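Local coordinates for protein porphyranase B (Zobellia galactanivorans, PDB 3JUU) that cleaves the sulfated red-algal polysaccharide porphyran at the linkages between beta-D-galactopyranose and alpha-L-galactopyranose-6-sulfate, at residues 227-230 with 231-234. Numbering follows the deposited sequence.
Sequences TPPA and DFDI
Pro-228 sets the CB-CG edge of its ring, CB foremost, over one face of the Phe-232 ring, four residues further along the same loop. The touching atom is CB of Pro-228, 3.7 Å from the centroid of the Phe-232 ring and only 7° off its normal, a nearly centred CH-pi contact. CG of Pro-228 reaches less deeply, 4.0 Å from CG of Phe-232. With CG of Phe-232 anti to its own carbonyl carbon (chi1 -83°), the ring is carried back along the chain to meet the proline. Pro-229 adds a looser touch, its CD 4.4 Å from CE1 of Phe-232, and the carbonyl oxygen of Ala-230 comes obliquely to within 3.2 Å of CD1 of Phe-232. No hydrogen bond joins 227-230 to 231-234; Phe-232 O is bound by Trp-208 NE1 instead. Leu-144 and Ile-214 continue the apolar packing round the phenyl group, and Thr-171 touches it as well. Cutting Phe-232 back to alanine would probably cost Pro-228 CB its aromatic partner and open a gap beside Leu-144 and Ile-214. The aspartate side is partly exposed and packs little against 227-230: CB of Asp-231 leaves the backbone facing away, though it still touches Ala-230 C. It is tied elsewhere, Asp-233 by a salt bridge to Arg-140 and Asp-231 O by a hydrogen bond from the same arginine. This proline CH-pi contact lies within the loop joining strands 221-226 and 237-242 of the GH16 jelly-roll beta-sandwich, with the Phe-232 side chain about 6 Å from that of Glu-143, the probable catalytic nucleophile.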
ATOM      1  N   THR A 227       7.781   0.377  16.855  1.00 10.26           N
ATOM      2  CA  THR A 227       8.978   1.108  16.684  1.00 10.02           C
ATOM      3  C   THR A 227       9.620   0.528  15.446  1.00  9.88           C
ATOM      4  O   THR A 227       9.931  -0.642  15.409  1.00 11.19           O
ATOM      5  CB  THR A 227       9.923   0.863  17.902  1.00 10.15           C
ATOM      6  OG1 THR A 227       9.258   1.418  19.062  1.00 10.83           O
ATOM      7  CG2 THR A 227      11.253   1.555  17.705  1.00 12.36           C
ATOM      8  N   PRO A 228       9.874   1.365  14.441  1.00 10.88           N
ATOM      9  CA  PRO A 228      10.482   0.782  13.255  1.00 11.18           C
ATOM     10  C   PRO A 228      11.915   0.347  13.492  1.00 10.44           C
ATOM     11  O   PRO A 228      12.589   0.845  14.450  1.00 10.50           O
ATOM     12  CB  PRO A 228      10.347   1.948  12.218  1.00 10.60           C
ATOM     13  CG  PRO A 228      10.472   3.202  12.993  1.00 10.64           C
ATOM     14  CD  PRO A 228       9.702   2.833  14.337  1.00 10.65           C
ATOM     15  N   PRO A 229      12.447  -0.526  12.614  1.00 11.05           N
ATOM     16  CA  PRO A 229      13.821  -1.077  12.795  1.00 12.54           C
ATOM     17  C   PRO A 229      14.940  -0.042  12.644  1.00 13.41           C
ATOM     18  O   PRO A 229      16.022  -0.270  13.190  1.00 14.45           O
ATOM     19  CB  PRO A 229      13.910  -2.212  11.765  1.00 13.62           C
ATOM     20  CG  PRO A 229      12.736  -2.025  10.880  1.00 14.56           C
ATOM     21  CD  PRO A 229      11.777  -1.040  11.405  1.00 10.26           C
ATOM     22  N   ALA A 230      14.650   1.101  12.022  1.00 13.11           N
ATOM     23  CA  ALA A 230      15.639   2.209  11.891  1.00 13.88           C
ATOM     24  C   ALA A 230      14.835   3.476  11.883  1.00 12.91           C
ATOM     25  O   ALA A 230      13.598   3.454  11.666  1.00 13.34           O
ATOM     26  CB  ALA A 230      16.476   2.061  10.574  1.00 11.98           C
ATOM     27  N   ASP A 231      15.481   4.624  12.117  1.00 11.86           N
ATOM     28  CA  ASP A 231      14.724   5.894  12.052  1.00 10.89           C
ATOM     29  C   ASP A 231      13.972   6.099  10.694  1.00 11.67           C
ATOM     30  O   ASP A 231      14.561   6.054   9.598  1.00 12.02           O
ATOM     31  CB  ASP A 231      15.674   7.048  12.129  1.00 10.82           C
ATOM     32  CG  ASP A 231      16.318   7.219  13.511  1.00 19.13           C
ATOM     33  OD1 ASP A 231      15.731   6.725  14.503  1.00 17.64           O
ATOM     34  OD2 ASP A 231      17.415   7.868  13.536  1.00 21.01           O
ATOM     35  N   PHE A 232      12.685   6.366  10.775  1.00  9.92           N
ATOM     36  CA  PHE A 232      11.893   6.727   9.575  1.00 10.62           C
ATOM     37  C   PHE A 232      11.811   8.263   9.509  1.00 10.60           C
ATOM     38  O   PHE A 232      10.762   8.828   9.791  1.00 10.64           O
ATOM     39  CB  PHE A 232      10.509   6.069   9.670  1.00 10.34           C
ATOM     40  CG  PHE A 232      10.484   4.595   9.205  1.00 12.65           C
ATOM     41  CD1 PHE A 232      11.661   3.822   9.130  1.00  8.58           C
ATOM     42  CD2 PHE A 232       9.275   4.007   8.820  1.00 10.81           C
ATOM     43  CE1 PHE A 232      11.662   2.450   8.718  1.00  8.93           C
ATOM     44  CE2 PHE A 232       9.272   2.615   8.379  1.00 10.82           C
ATOM     45  CZ  PHE A 232      10.488   1.855   8.275  1.00  8.58           C
ATOM     46  N   ASP A 233      12.941   8.927   9.162  1.00 10.92           N
ATOM     47  CA  ASP A 233      12.926  10.377   9.122  1.00 12.21           C
ATOM     48  C   ASP A 233      13.222  10.858   7.700  1.00 13.40           C
ATOM     49  O   ASP A 233      13.738  12.000   7.524  1.00 12.44           O
ATOM     50  CB  ASP A 233      13.940  10.937  10.116  1.00 12.82           C
ATOM     51  CG  ASP A 233      15.327  10.351   9.921  1.00 15.45           C
ATOM     52  OD1 ASP A 233      15.533   9.502   9.033  1.00 16.26           O
ATOM     53  OD2 ASP A 233      16.215  10.660  10.765  1.00 17.46           O
ATOM     54  N   ILE A 234      12.961   9.973   6.704  1.00 10.68           N
ATOM     55  CA  ILE A 234      13.260  10.294   5.261  1.00 11.88           C
ATOM     56  C   ILE A 234      11.901  10.461   4.564  1.00 12.68           C
ATOM     57  O   ILE A 234      10.971   9.695   4.851  1.00 11.97           O
ATOM     58  CB  ILE A 234      14.133   9.190   4.501  1.00 10.42           C
ATOM     59  CG1 ILE A 234      15.448   8.869   5.277  1.00 11.69           C
ATOM     60  CG2 ILE A 234      14.506   9.709   3.076  1.00 11.36           C
ATOM     61  CD1 ILE A 234      16.065   7.577   4.980  1.00 11.64           C
TER